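Local atomic coordinates of chorismate mutase (Burkholderia thailandensis, PDB entry 6CNZ), a protein that probably catalyses the rearrangement of chorismate to prephenate, the step that commits chorismate to making phenylalanine and tyrosine. Residues K84-A89 against S157-A162; Q79-K84 against L163-S168; V34-W39 against P103-A108; A53-V58 against Y71-F76. All coordinates share one frame; numbering follows the deposited sequence.

Interaction 1 of 4, residues K84-A89 against S157-A162; sequences KQLQNA and SAQKDA. With NO3 (nitrate ion), chain G.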
loop_
_atom_site.group_PDB
_atom_site.type_symbol
_atom_site.label_atom_id
_atom_site.label_comp_id
_atom_site.label_asym_id
_atom_site.label_seq_id
_atom_site.Cartn_x
_atom_site.Cartn_y
_atom_site.Cartn_z
ATOM N N LYS A 84 16.949 3.186 0.141
ATOM C CA LYS A 84 18.064 3.876 0.787
ATOM C C LYS A 84 18.064 5.366 0.457
ATOM O O LYS A 84 18.378 6.199 1.312
ATOM C CB LYS A 84 19.391 3.225 0.372
ATOM C CG LYS A 84 19.631 1.889 1.050
ATOM C CD LYS A 84 20.643 1.027 0.303
ATOM C CE LYS A 84 22.065 1.518 0.462
ATOM N NZ LYS A 84 23.031 0.535 -0.138
ATOM N N GLN A 85 17.737 5.714 -0.788
ATOM C CA GLN A 85 17.582 7.112 -1.161
ATOM C C GLN A 85 16.579 7.815 -0.248
ATOM O O GLN A 85 16.858 8.885 0.304
ATOM C CB GLN A 85 17.138 7.176 -2.627
ATOM C CG GLN A 85 17.099 8.536 -3.268
ATOM C CD GLN A 85 16.483 8.445 -4.653
ATOM O OE1 GLN A 85 16.664 7.448 -5.352
ATOM N NE2 GLN A 85 15.705 9.448 -5.029
ATOM N N LEU A 86 15.387 7.245 -0.111
ATOM C CA LEU A 86 14.379 7.839 0.759
ATOM C C LEU A 86 14.878 7.925 2.203
ATOM O O LEU A 86 14.731 8.963 2.861
ATOM C CB LEU A 86 13.073 7.028 0.683
ATOM C CG LEU A 86 11.862 7.578 1.454
ATOM C CD1 LEU A 86 11.746 9.090 1.283
ATOM C CD2 LEU A 86 10.566 6.917 0.991
ATOM N N GLN A 87 15.469 6.841 2.719
ATOM C CA GLN A 87 15.938 6.847 4.111
ATOM C C GLN A 87 16.993 7.923 4.334
ATOM O O GLN A 87 16.990 8.606 5.366
ATOM C CB GLN A 87 16.503 5.476 4.512
ATOM C CG GLN A 87 15.496 4.303 4.518
ATOM C CD GLN A 87 16.187 2.958 4.782
ATOM O OE1 GLN A 87 16.943 2.823 5.739
ATOM N NE2 GLN A 87 15.953 1.977 3.909
ATOM N N ASN A 88 17.926 8.071 3.393
ATOM C CA ASN A 88 18.922 9.125 3.528
ATOM C C ASN A 88 18.284 10.507 3.498
ATOM O O ASN A 88 18.689 11.397 4.258
ATOM C CB ASN A 88 19.986 8.987 2.447
ATOM C CG ASN A 88 21.105 8.072 2.885
ATOM O OD1 ASN A 88 21.798 8.374 3.852
ATOM N ND2 ASN A 88 21.251 6.922 2.217
ATOM N N ALA A 89 17.279 10.702 2.637
ATOM C CA ALA A 89 16.568 11.977 2.615
ATOM C C ALA A 89 15.876 12.254 3.954
ATOM O O ALA A 89 15.895 13.390 4.446
ATOM C CB ALA A 89 15.557 11.985 1.457
ATOM N N SER A 157 8.325 15.024 -2.169
ATOM C CA SER A 157 9.124 14.910 -3.391
ATOM C C SER A 157 10.245 13.883 -3.247
ATOM O O SER A 157 10.590 13.199 -4.211
ATOM C CB SER A 157 9.692 16.271 -3.781
ATOM O OG SER A 157 10.037 17.005 -2.629
ATOM N N ALA A 158 10.832 13.765 -2.058
ATOM C CA ALA A 158 11.844 12.733 -1.846
ATOM C C ALA A 158 11.286 11.345 -2.165
ATOM O O ALA A 158 11.920 10.552 -2.874
ATOM C CB ALA A 158 12.356 12.793 -0.404
ATOM N N GLN A 159 10.088 11.041 -1.662
ATOM C CA GLN A 159 9.519 9.717 -1.906
ATOM C C GLN A 159 9.126 9.561 -3.361
ATOM O O GLN A 159 9.377 8.512 -3.967
ATOM C CB GLN A 159 8.311 9.451 -1.001
ATOM C CG GLN A 159 7.632 8.116 -1.362
ATOM C CD GLN A 159 6.844 7.502 -0.239
ATOM O OE1 GLN A 159 7.007 7.878 0.919
ATOM N NE2 GLN A 159 5.961 6.553 -0.578
ATOM N N LYS A 160 8.528 10.605 -3.941
ATOM C CA LYS A 160 8.163 10.575 -5.350
ATOM C C LYS A 160 9.391 10.416 -6.242
ATOM O O LYS A 160 9.343 9.686 -7.237
ATOM C CB LYS A 160 7.388 11.841 -5.707
ATOM C CG LYS A 160 5.982 11.866 -5.121
ATOM C CD LYS A 160 5.174 12.991 -5.760
ATOM C CE LYS A 160 5.889 14.309 -5.594
ATOM N NZ LYS A 160 5.013 15.441 -5.955
ATOM N N ASP A 161 10.497 11.096 -5.910
ATOM C CA ASP A 161 11.739 10.890 -6.659
ATOM C C ASP A 161 12.226 9.449 -6.532
ATOM O O ASP A 161 12.614 8.816 -7.528
ATOM C CB ASP A 161 12.819 11.856 -6.174
ATOM C CG ASP A 161 12.615 13.276 -6.695
ATOM O OD1 ASP A 161 11.677 13.493 -7.496
ATOM O OD2 ASP A 161 13.393 14.174 -6.304
ATOM N N ALA A 162 12.182 8.902 -5.315
ATOM C CA ALA A 162 12.649 7.537 -5.113
ATOM C C ALA A 162 11.773 6.535 -5.854
ATOM O O ALA A 162 12.270 5.487 -6.276
ATOM C CB ALA A 162 12.709 7.216 -3.614
HETATM N N NO3 G . 5.007 7.233 -4.081
HETATM O O1 NO3 G . 5.469 6.191 -3.521
HETATM O O2 NO3 G . 5.634 8.335 -4.000
HETATM O O3 NO3 G . 3.912 7.173 -4.715
HETATM O O HOH W 1 14.524 10.590 -2.606
#
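Leu-86 and Gln-159 both carry CG anti to the backbone N (chi1 -175° and 174°), and from those starting points their side chains cross obliquely between two helices. The pairing is antiparallel within the all-helical chorismate mutase fold: segments 84-89 and 157-162, on helix 69-96 and helix 157-166, run at 164° to each other, with their axes 9.0 Å apart at closest approach. Spacing this short goes with the small residues on the facing sides. Ala-89 CB meets Ala-158 CB at 3.8 Å, and Leu-86 CD1 touches the same methyl, close to the backbone N and CA of Gln-159. The other branch, Leu-86 CD2, rests 3.7 Å from Gln-159 OE1 and also touches the CB of that residue. Leu-28 of helix 15-29 reaches Leu-86, Gln-159 and Ala-162, so a third helix covers this side.

Another flank is polar. Gln-85 stretches its chain out over Ala-162, its NE2 stopping 3.6 Å from Ala-162 N in plain van der Waals contact. Its amide is tied at both ends: OE1 bonds to Thr-165 OG1, while NE2 donates to a water at 2.9 Å, and that water in turn donates to Ala-158 O at 2.6 Å. The bridge thus gives a main-chain carbonyl of helix 157-166 a second-hand link to helix 69-96. The amide of Gln-159 reaches a nitrate that probably came from the crystallisation liquor and that Ser-25 OG also holds; Gln-159 NE2 donates to nitrate O1 at 3.0 Å along a nearly straight N-H line.

Interaction 2 of 4, residues Q79-K84 against L163-S168; sequences QIAASK and LGTALS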
loop_
_atom_site.group_PDB
_atom_site.type_symbol
_atom_site.label_atom_id
_atom_site.label_comp_id
_atom_site.label_asym_id
_atom_site.label_seq_id
_atom_site.Cartn_x
_atom_site.Cartn_y
_atom_site.Cartn_z
ATOM N N GLN A 79 14.718 -1.431 -6.043
ATOM C CA GLN A 79 13.904 -1.261 -4.831
ATOM C C GLN A 79 14.775 -0.868 -3.649
ATOM O O GLN A 79 14.433 0.042 -2.881
ATOM C CB GLN A 79 13.122 -2.540 -4.489
ATOM C CG GLN A 79 12.200 -3.066 -5.610
ATOM C CD GLN A 79 11.456 -1.961 -6.342
ATOM O OE1 GLN A 79 10.544 -1.334 -5.789
ATOM N NE2 GLN A 79 11.835 -1.720 -7.603
ATOM N N ILE A 80 15.907 -1.562 -3.494
ATOM C CA ILE A 80 16.889 -1.251 -2.455
ATOM C C ILE A 80 17.431 0.171 -2.629
ATOM O O ILE A 80 17.431 0.969 -1.684
ATOM C CB ILE A 80 18.014 -2.306 -2.480
ATOM C CG1 ILE A 80 17.458 -3.674 -2.069
ATOM C CG2 ILE A 80 19.215 -1.893 -1.601
ATOM C CD1 ILE A 80 18.347 -4.850 -2.485
ATOM N N ALA A 81 17.898 0.511 -3.839
ATOM C CA ALA A 81 18.399 1.865 -4.092
ATOM C C ALA A 81 17.369 2.925 -3.713
ATOM O O ALA A 81 17.707 3.956 -3.116
ATOM C CB ALA A 81 18.774 2.018 -5.570
ATOM N N ALA A 82 16.107 2.687 -4.081
ATOM C CA ALA A 82 15.031 3.639 -3.812
ATOM C C ALA A 82 14.766 3.763 -2.318
ATOM O O ALA A 82 14.564 4.873 -1.799
ATOM C CB ALA A 82 13.757 3.200 -4.538
ATOM N N SER A 83 14.761 2.631 -1.614
ATOM C CA SER A 83 14.584 2.656 -0.164
ATOM C C SER A 83 15.696 3.467 0.500
ATOM O O SER A 83 15.432 4.373 1.301
ATOM C CB SER A 83 14.552 1.219 0.371
ATOM O OG SER A 83 14.412 1.191 1.778
ATOM N N LYS A 84 16.949 3.186 0.141
ATOM C CA LYS A 84 18.064 3.876 0.787
ATOM C C LYS A 84 18.064 5.366 0.457
ATOM O O LYS A 84 18.378 6.199 1.312
ATOM C CB LYS A 84 19.391 3.225 0.372
ATOM C CG LYS A 84 19.631 1.889 1.050
ATOM C CD LYS A 84 20.643 1.027 0.303
ATOM C CE LYS A 84 22.065 1.518 0.462
ATOM N NZ LYS A 84 23.031 0.535 -0.138
ATOM N N LEU A 163 10.473 6.822 -6.019
ATOM C CA LEU A 163 9.625 5.894 -6.768
ATOM C C LEU A 163 10.076 5.803 -8.219
ATOM O O LEU A 163 10.024 4.722 -8.817
ATOM C CB LEU A 163 8.155 6.315 -6.691
ATOM C CG LEU A 163 7.076 5.515 -7.442
ATOM C CD1 LEU A 163 6.953 4.100 -6.925
ATOM C CD2 LEU A 163 5.728 6.215 -7.335
ATOM N N GLY A 164 10.563 6.915 -8.780
ATOM C CA GLY A 164 11.148 6.863 -10.118
ATOM C C GLY A 164 12.364 5.952 -10.171
ATOM O O GLY A 164 12.490 5.117 -11.067
ATOM N N THR A 165 13.267 6.088 -9.189
ATOM C CA THR A 165 14.389 5.155 -9.068
ATOM C C THR A 165 13.900 3.712 -9.056
ATOM O O THR A 165 14.432 2.858 -9.775
ATOM C CB THR A 165 15.190 5.454 -7.795
ATOM O OG1 THR A 165 15.700 6.788 -7.853
ATOM C CG2 THR A 165 16.363 4.485 -7.635
ATOM N N ALA A 166 12.853 3.434 -8.275
ATOM C CA ALA A 166 12.407 2.060 -8.082
ATOM C C ALA A 166 11.863 1.446 -9.360
ATOM O O ALA A 166 11.852 0.215 -9.499
ATOM C CB ALA A 166 11.333 1.992 -6.991
ATOM N N LEU A 167 11.357 2.262 -10.276
ATOM C CA LEU A 167 10.749 1.750 -11.497
ATOM C C LEU A 167 11.608 2.032 -12.727
ATOM O O LEU A 167 11.099 2.043 -13.849
ATOM C CB LEU A 167 9.349 2.340 -11.652
ATOM C CG LEU A 167 8.458 1.999 -10.437
ATOM C CD1 LEU A 167 7.185 2.840 -10.378
ATOM C CD2 LEU A 167 8.124 0.507 -10.449
ATOM N N SER A 168 12.910 2.236 -12.541
ATOM C CA SER A 168 13.741 2.754 -13.619
ATOM C C SER A 168 14.299 1.672 -14.542
ATOM O O SER A 168 14.893 2.012 -15.569
ATOM C CB SER A 168 14.881 3.613 -13.043
ATOM O OG SER A 168 15.849 2.838 -12.342
#
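Ala-82 and Ala-166 press their methyls together, CB to CB at 3.7 Å, in the close-packed part of this contact between helix 69-96 and the last turn of helix 157-166. Gln-79 completes that part from one turn back. Its CB sets off away from the partner helix, but the chain bends at chi2 (-41°), which places CD near Ala-166, and the amide ends beside that residue. There OE1 lies 3.6 Å from Ala-166 CB, and NE2 donates to Ala-166 O at 2.7 Å, short but bent, with an N-H...O angle of 136°. The acceptor lies close to the plane of the amide. Ala-24 and Arg-27 of helix 15-29 back the Gln-79 side chain.

Toward the other side the fit is looser. Thr-165 CG2 reaches Ala-81 CB only at 4.0 Å. Beyond it the helix gives out at Leu-167, and the exposed Ser-168 folds back, OG donating to Thr-165 O at 2.9 Å beside the bond from its own N.

The Gln-79 NE2 group also donates to Phe-75 O, so this buried amide spends its N-H bonds on two carbonyls, one from each helix, and thereby couples the end of helix 157-166 to helix 69-96.

Interaction 3 of 4, residues V34-W39 against P103-A108; sequences VAHWKW and PAPDLA
Trp-37 turns its indole against Leu-107 and the proline-rich loop before it, with CG anti to the backbone N (chi1 -172°). Trp-37 CB sits 4.1 Å from the Ala-104 methyl, CB, and about as far from the Pro-105 carbonyl. From CG onward the ring has Leu-107 over one face: Leu-107 CB stands 3.7 Å from the centroid of the five-membered ring and 10° off its normal, a clear CH-pi contact. CD1 comes to 3.6 Å from Pro-105 O and is equally close to Leu-107 N. That nitrogen lies over a face of the indole, and Trp-37 NE1 is 3.8 Å from Leu-107 N. On the benzene side CE3 meets Leu-107 CD2 at 3.6 Å, and CZ3 touches that methyl a little less closely. The two side chains cross at about a right angle.

In the all-helical chorismate mutase fold this is where the loop entering helix 107-129 packs against helix 31-41. Asp-106 is the N-cap of helix 107-129, its OD2 accepting from Thr-109 N. The dimer partner is close by: Pro-105 packs on Ser-110 of the second subunit, and Asp-106 on its Pro-103.

One residue earlier, His-36 offers a ring face to the loop. Ala-104 CB lies 3.8 Å from the imidazole centroid, 16° off the normal, and His-36 CE1 approaches Pro-103 O to 3.6 Å. The same Ala-104 methyl is wedged against the backbone N and CA of Trp-37. Val-34, which is buried, meets the second branch of Leu-107, CD1, through CG2 at 4.0 Å.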
loop_
_atom_site.group_PDB
_atom_site.type_symbol
_atom_site.label_atom_id
_atom_site.label_comp_id
_atom_site.label_asym_id
_atom_site.label_seq_id
_atom_site.Cartn_x
_atom_site.Cartn_y
_atom_site.Cartn_z
ATOM N N VAL A 34 11.383 2.093 8.543
ATOM C CA VAL A 34 12.754 1.586 8.590
ATOM C C VAL A 34 13.698 2.703 9.020
ATOM O O VAL A 34 14.492 2.549 9.955
ATOM C CB VAL A 34 13.178 1.002 7.223
ATOM C CG1 VAL A 34 14.643 0.589 7.267
ATOM C CG2 VAL A 34 12.311 -0.188 6.820
ATOM N N ALA A 35 13.617 3.851 8.337
ATOM C CA ALA A 35 14.481 4.978 8.665
ATOM C C ALA A 35 14.295 5.395 10.112
ATOM O O ALA A 35 15.272 5.613 10.839
ATOM C CB ALA A 35 14.189 6.158 7.732
ATOM N N HIS A 36 13.036 5.529 10.536
ATOM C CA HIS A 36 12.720 5.919 11.909
ATOM C C HIS A 36 13.356 4.955 12.920
ATOM O O HIS A 36 14.007 5.378 13.884
ATOM C CB HIS A 36 11.190 5.983 12.047
ATOM C CG HIS A 36 10.688 6.601 13.319
ATOM N ND1 HIS A 36 9.342 6.808 13.554
ATOM C CD2 HIS A 36 11.334 7.052 14.421
ATOM C CE1 HIS A 36 9.180 7.344 14.752
ATOM N NE2 HIS A 36 10.372 7.502 15.298
ATOM N N TRP A 37 13.210 3.651 12.699
ATOM C CA TRP A 37 13.854 2.684 13.591
ATOM C C TRP A 37 15.379 2.835 13.590
ATOM O O TRP A 37 16.016 2.816 14.655
ATOM C CB TRP A 37 13.454 1.267 13.186
ATOM C CG TRP A 37 13.918 0.238 14.145
ATOM C CD1 TRP A 37 13.243 -0.220 15.252
ATOM C CD2 TRP A 37 15.167 -0.471 14.112
ATOM N NE1 TRP A 37 13.992 -1.178 15.890
ATOM C CE2 TRP A 37 15.176 -1.349 15.217
ATOM C CE3 TRP A 37 16.274 -0.448 13.258
ATOM C CZ2 TRP A 37 16.257 -2.197 15.494
ATOM C CZ3 TRP A 37 17.354 -1.304 13.532
ATOM C CH2 TRP A 37 17.333 -2.161 14.640
ATOM N N LYS A 38 15.980 3.003 12.408
ATOM C CA LYS A 38 17.441 3.153 12.321
ATOM C C LYS A 38 17.926 4.462 12.939
ATOM O O LYS A 38 19.023 4.506 13.508
ATOM C CB LYS A 38 17.880 3.053 10.861
ATOM C CG LYS A 38 17.719 1.635 10.287
ATOM C CD LYS A 38 18.201 1.560 8.842
ATOM C CE LYS A 38 18.439 0.113 8.383
ATOM N NZ LYS A 38 18.313 -0.005 6.890
ATOM N N TRP A 39 17.112 5.523 12.854
ATOM C CA TRP A 39 17.453 6.805 13.469
ATOM C C TRP A 39 17.546 6.689 14.987
ATOM O O TRP A 39 18.433 7.289 15.620
ATOM C CB TRP A 39 16.400 7.850 13.084
ATOM C CG TRP A 39 16.609 9.218 13.703
ATOM C CD1 TRP A 39 16.033 9.703 14.839
ATOM C CD2 TRP A 39 17.468 10.260 13.211
ATOM N NE1 TRP A 39 16.456 10.991 15.072
ATOM C CE2 TRP A 39 17.343 11.353 14.090
ATOM C CE3 TRP A 39 18.303 10.383 12.086
ATOM C CZ2 TRP A 39 18.039 12.555 13.899
ATOM C CZ3 TRP A 39 19.001 11.587 11.892
ATOM C CH2 TRP A 39 18.856 12.655 12.793
ATOM N N PRO A 103 7.344 6.763 19.074
ATOM C CA PRO A 103 8.297 5.650 18.990
ATOM C C PRO A 103 8.306 5.008 17.616
ATOM O O PRO A 103 7.321 5.049 16.874
ATOM C CB PRO A 103 7.783 4.665 20.045
ATOM C CG PRO A 103 6.282 4.937 20.105
ATOM C CD PRO A 103 6.102 6.408 19.796
ATOM N N ALA A 104 9.444 4.388 17.283
ATOM C CA ALA A 104 9.517 3.761 15.970
ATOM C C ALA A 104 8.831 2.394 15.997
ATOM O O ALA A 104 8.976 1.650 16.964
ATOM C CB ALA A 104 10.973 3.603 15.527
ATOM N N PRO A 105 8.087 2.036 14.955
ATOM C CA PRO A 105 7.584 0.657 14.859
ATOM C C PRO A 105 8.738 -0.337 14.868
ATOM O O PRO A 105 9.794 -0.102 14.273
ATOM C CB PRO A 105 6.838 0.634 13.517
ATOM C CG PRO A 105 6.633 2.083 13.130
ATOM C CD PRO A 105 7.709 2.874 13.799
ATOM N N ASP A 106 8.541 -1.446 15.561
ATOM C CA ASP A 106 9.589 -2.454 15.657
ATOM C C ASP A 106 9.962 -2.996 14.278
ATOM O O ASP A 106 9.109 -3.507 13.545
ATOM C CB ASP A 106 9.139 -3.593 16.560
ATOM C CG ASP A 106 10.215 -4.654 16.724
ATOM O OD1 ASP A 106 11.266 -4.338 17.316
ATOM O OD2 ASP A 106 10.017 -5.792 16.249
ATOM N N LEU A 107 11.251 -2.912 13.938
ATOM C CA LEU A 107 11.682 -3.350 12.619
ATOM C C LEU A 107 11.430 -4.847 12.422
ATOM O O LEU A 107 10.941 -5.267 11.369
ATOM C CB LEU A 107 13.155 -3.011 12.419
ATOM C CG LEU A 107 13.729 -3.354 11.049
ATOM C CD1 LEU A 107 12.993 -2.549 9.976
ATOM C CD2 LEU A 107 15.222 -3.079 11.005
ATOM N N ALA A 108 11.714 -5.660 13.444
ATOM C CA ALA A 108 11.689 -7.112 13.270
ATOM C C ALA A 108 10.265 -7.658 13.218
ATOM O O ALA A 108 9.968 -8.551 12.418
ATOM C CB ALA A 108 12.474 -7.795 14.401
#

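Interaction 4 of 4, residues A53-V58 against Y71-F76; sequences ALLTDV and YARTFF
Val-58 and Phe-76 meet in the antiparallel hairpin that helix 48-64 makes with helix 69-96 in the all-helical chorismate mutase fold; the axes of segments 53-58 and 71-76 run at 149° and come within 9.2 Å.

The ring contact is a CH-pi interaction. Val-58 CG2 stands above the centre of the Phe-76 ring, 3.6 Å from its centroid and 13° off the normal. Leu-122 and Ile-123 of helix 107-129 also touch this phenyl group.

Aliphatic contacts flank it. Val-58 CG1 packs on Ala-72 CB at 3.8 Å and against the carbonyl oxygen of that residue. Leu-55 CD2 reaches Phe-76 CB at 3.7 Å as the two side chains slide past each other in opposite directions.

Arg-73, partly exposed, mixes apolar and polar contacts. Extended from CG to NE, it crosses Leu-55 at about a right angle. Leu-55 CB packs over one face of the guanidinium, 3.9 Å from Arg-73 NH1, while that nitrogen is in a salt bridge with Glu-59. A water adds a further link, accepting from Arg-73 NH2 at 3.3 Å and sitting 3.0 Å from Thr-56 OG1.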
loop_
_atom_site.group_PDB
_atom_site.type_symbol
_atom_site.label_atom_id
_atom_site.label_comp_id
_atom_site.label_asym_id
_atom_site.label_seq_id
_atom_site.Cartn_x
_atom_site.Cartn_y
_atom_site.Cartn_z
ATOM N N ALA A 53 21.432 -11.034 0.677
ATOM C CA ALA A 53 20.546 -12.149 0.962
ATOM C C ALA A 53 19.206 -11.961 0.266
ATOM O O ALA A 53 18.673 -12.894 -0.346
ATOM C CB ALA A 53 20.356 -12.293 2.469
ATOM N N LEU A 54 18.644 -10.755 0.349
ATOM C CA LEU A 54 17.381 -10.491 -0.327
ATOM C C LEU A 54 17.492 -10.773 -1.823
ATOM O O LEU A 54 16.630 -11.441 -2.407
ATOM C CB LEU A 54 16.951 -9.051 -0.078
ATOM C CG LEU A 54 15.765 -8.577 -0.919
ATOM C CD1 LEU A 54 14.528 -9.436 -0.658
ATOM C CD2 LEU A 54 15.470 -7.108 -0.647
ATOM N N LEU A 55 18.558 -10.279 -2.461
ATOM C CA LEU A 55 18.681 -10.454 -3.904
ATOM C C LEU A 55 18.885 -11.917 -4.272
ATOM O O LEU A 55 18.401 -12.365 -5.319
ATOM C CB LEU A 55 19.818 -9.589 -4.448
ATOM C CG LEU A 55 19.639 -8.069 -4.302
ATOM C CD1 LEU A 55 20.985 -7.356 -4.411
ATOM C CD2 LEU A 55 18.641 -7.492 -5.315
ATOM N N THR A 56 19.589 -12.677 -3.433
ATOM C CA THR A 56 19.701 -14.115 -3.662
ATOM C C THR A 56 18.325 -14.763 -3.632
ATOM O O THR A 56 17.957 -15.517 -4.541
ATOM C CB THR A 56 20.636 -14.746 -2.622
ATOM O OG1 THR A 56 21.990 -14.366 -2.903
ATOM C CG2 THR A 56 20.525 -16.270 -2.627
ATOM N N ASP A 57 17.530 -14.439 -2.611
ATOM C CA ASP A 57 16.173 -14.968 -2.534
ATOM C C ASP A 57 15.338 -14.539 -3.741
ATOM O O ASP A 57 14.546 -15.329 -4.268
ATOM C CB ASP A 57 15.512 -14.511 -1.232
ATOM C CG ASP A 57 14.209 -15.233 -0.957
ATOM O OD1 ASP A 57 14.217 -16.480 -0.951
ATOM O OD2 ASP A 57 13.181 -14.565 -0.725
ATOM N N VAL A 58 15.493 -13.291 -4.184
ATOM C CA VAL A 58 14.720 -12.817 -5.335
ATOM C C VAL A 58 15.039 -13.643 -6.570
ATOM O O VAL A 58 14.147 -13.972 -7.364
ATOM C CB VAL A 58 14.981 -11.319 -5.578
ATOM C CG1 VAL A 58 14.668 -10.935 -7.039
ATOM C CG2 VAL A 58 14.167 -10.483 -4.582
ATOM N N TYR A 71 16.370 -9.983 -14.628
ATOM C CA TYR A 71 15.359 -8.936 -14.650
ATOM C C TYR A 71 14.793 -8.692 -13.257
ATOM O O TYR A 71 14.634 -7.543 -12.834
ATOM C CB TYR A 71 14.259 -9.351 -15.609
ATOM C CG TYR A 71 13.132 -8.385 -15.799
ATOM C CD1 TYR A 71 13.369 -7.081 -16.187
ATOM C CD2 TYR A 71 11.818 -8.801 -15.645
ATOM C CE1 TYR A 71 12.332 -6.202 -16.390
ATOM C CE2 TYR A 71 10.769 -7.937 -15.853
ATOM C CZ TYR A 71 11.031 -6.634 -16.231
ATOM O OH TYR A 71 9.981 -5.766 -16.448
ATOM N N ALA A 72 14.485 -9.762 -12.525
ATOM C CA ALA A 72 13.981 -9.587 -11.168
ATOM C C ALA A 72 15.059 -9.028 -10.249
ATOM O O ALA A 72 14.778 -8.146 -9.432
ATOM C CB ALA A 72 13.448 -10.908 -10.629
ATOM N N ARG A 73 16.299 -9.508 -10.381
ATOM C CA ARG A 73 17.372 -9.022 -9.516
ATOM C C ARG A 73 17.591 -7.528 -9.714
ATOM O O ARG A 73 17.612 -6.754 -8.746
ATOM C CB ARG A 73 18.673 -9.786 -9.782
ATOM C CG ARG A 73 19.820 -9.335 -8.876
ATOM C CD ARG A 73 21.194 -9.848 -9.328
ATOM N NE ARG A 73 22.192 -9.530 -8.306
ATOM C CZ ARG A 73 22.483 -10.320 -7.273
ATOM N NH1 ARG A 73 21.871 -11.489 -7.136
ATOM N NH2 ARG A 73 23.393 -9.950 -6.383
ATOM N N THR A 74 17.735 -7.105 -10.969
ATOM C CA THR A 74 17.889 -5.685 -11.260
ATOM C C THR A 74 16.735 -4.873 -10.689
ATOM O O THR A 74 16.953 -3.824 -10.074
ATOM C CB THR A 74 17.984 -5.472 -12.770
ATOM O OG1 THR A 74 19.184 -6.070 -13.245
ATOM C CG2 THR A 74 18.008 -3.983 -13.098
ATOM N N PHE A 75 15.498 -5.351 -10.874
ATOM C CA PHE A 75 14.346 -4.651 -10.321
ATOM C C PHE A 75 14.471 -4.503 -8.810
ATOM O O PHE A 75 14.107 -3.460 -8.251
ATOM C CB PHE A 75 13.056 -5.381 -10.687
ATOM C CG PHE A 75 11.800 -4.746 -10.120
ATOM C CD1 PHE A 75 11.256 -3.608 -10.702
ATOM C CD2 PHE A 75 11.160 -5.301 -9.024
ATOM C CE1 PHE A 75 10.101 -3.026 -10.200
ATOM C CE2 PHE A 75 9.996 -4.732 -8.509
ATOM C CZ PHE A 75 9.462 -3.588 -9.100
ATOM N N PHE A 76 15.008 -5.521 -8.131
ATOM C CA PHE A 76 15.123 -5.390 -6.683
ATOM C C PHE A 76 16.367 -4.610 -6.280
ATOM O O PHE A 76 16.337 -3.923 -5.252
ATOM C CB PHE A 76 15.046 -6.763 -6.000
ATOM C CG PHE A 76 13.625 -7.184 -5.687
ATOM C CD1 PHE A 76 12.820 -7.767 -6.665
ATOM C CD2 PHE A 76 13.077 -6.957 -4.434
ATOM C CE1 PHE A 76 11.506 -8.138 -6.387
ATOM C CE2 PHE A 76 11.757 -7.328 -4.151
ATOM C CZ PHE A 76 10.974 -7.919 -5.133
HETATM O O HOH W 2 23.275 -11.725 -3.613
#

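Helix 69-96 takes part in interactions 1, 2 and 4, against helix 157-166 in the first two and helix 48-64 in the last. Interactions 1 and 2 are successive parts of one interface, joined by the Gln-85 to Thr-165 bond. Interaction 2, its centre about 5 Å from the centre of the chain, is the deeper and has a direct amide-to-carbonyl bond; interaction 1 is partly buried and uses a water instead. Interaction 4, also buried, relies on larger apolar side chains and meets interaction 2 through Phe-75 and Ile-80. Interaction 3, its centre about 17 Å from the chain's centre, pairs a helix with a loop and Leu-107 of helix 107-129 through ring faces and borders the second subunit.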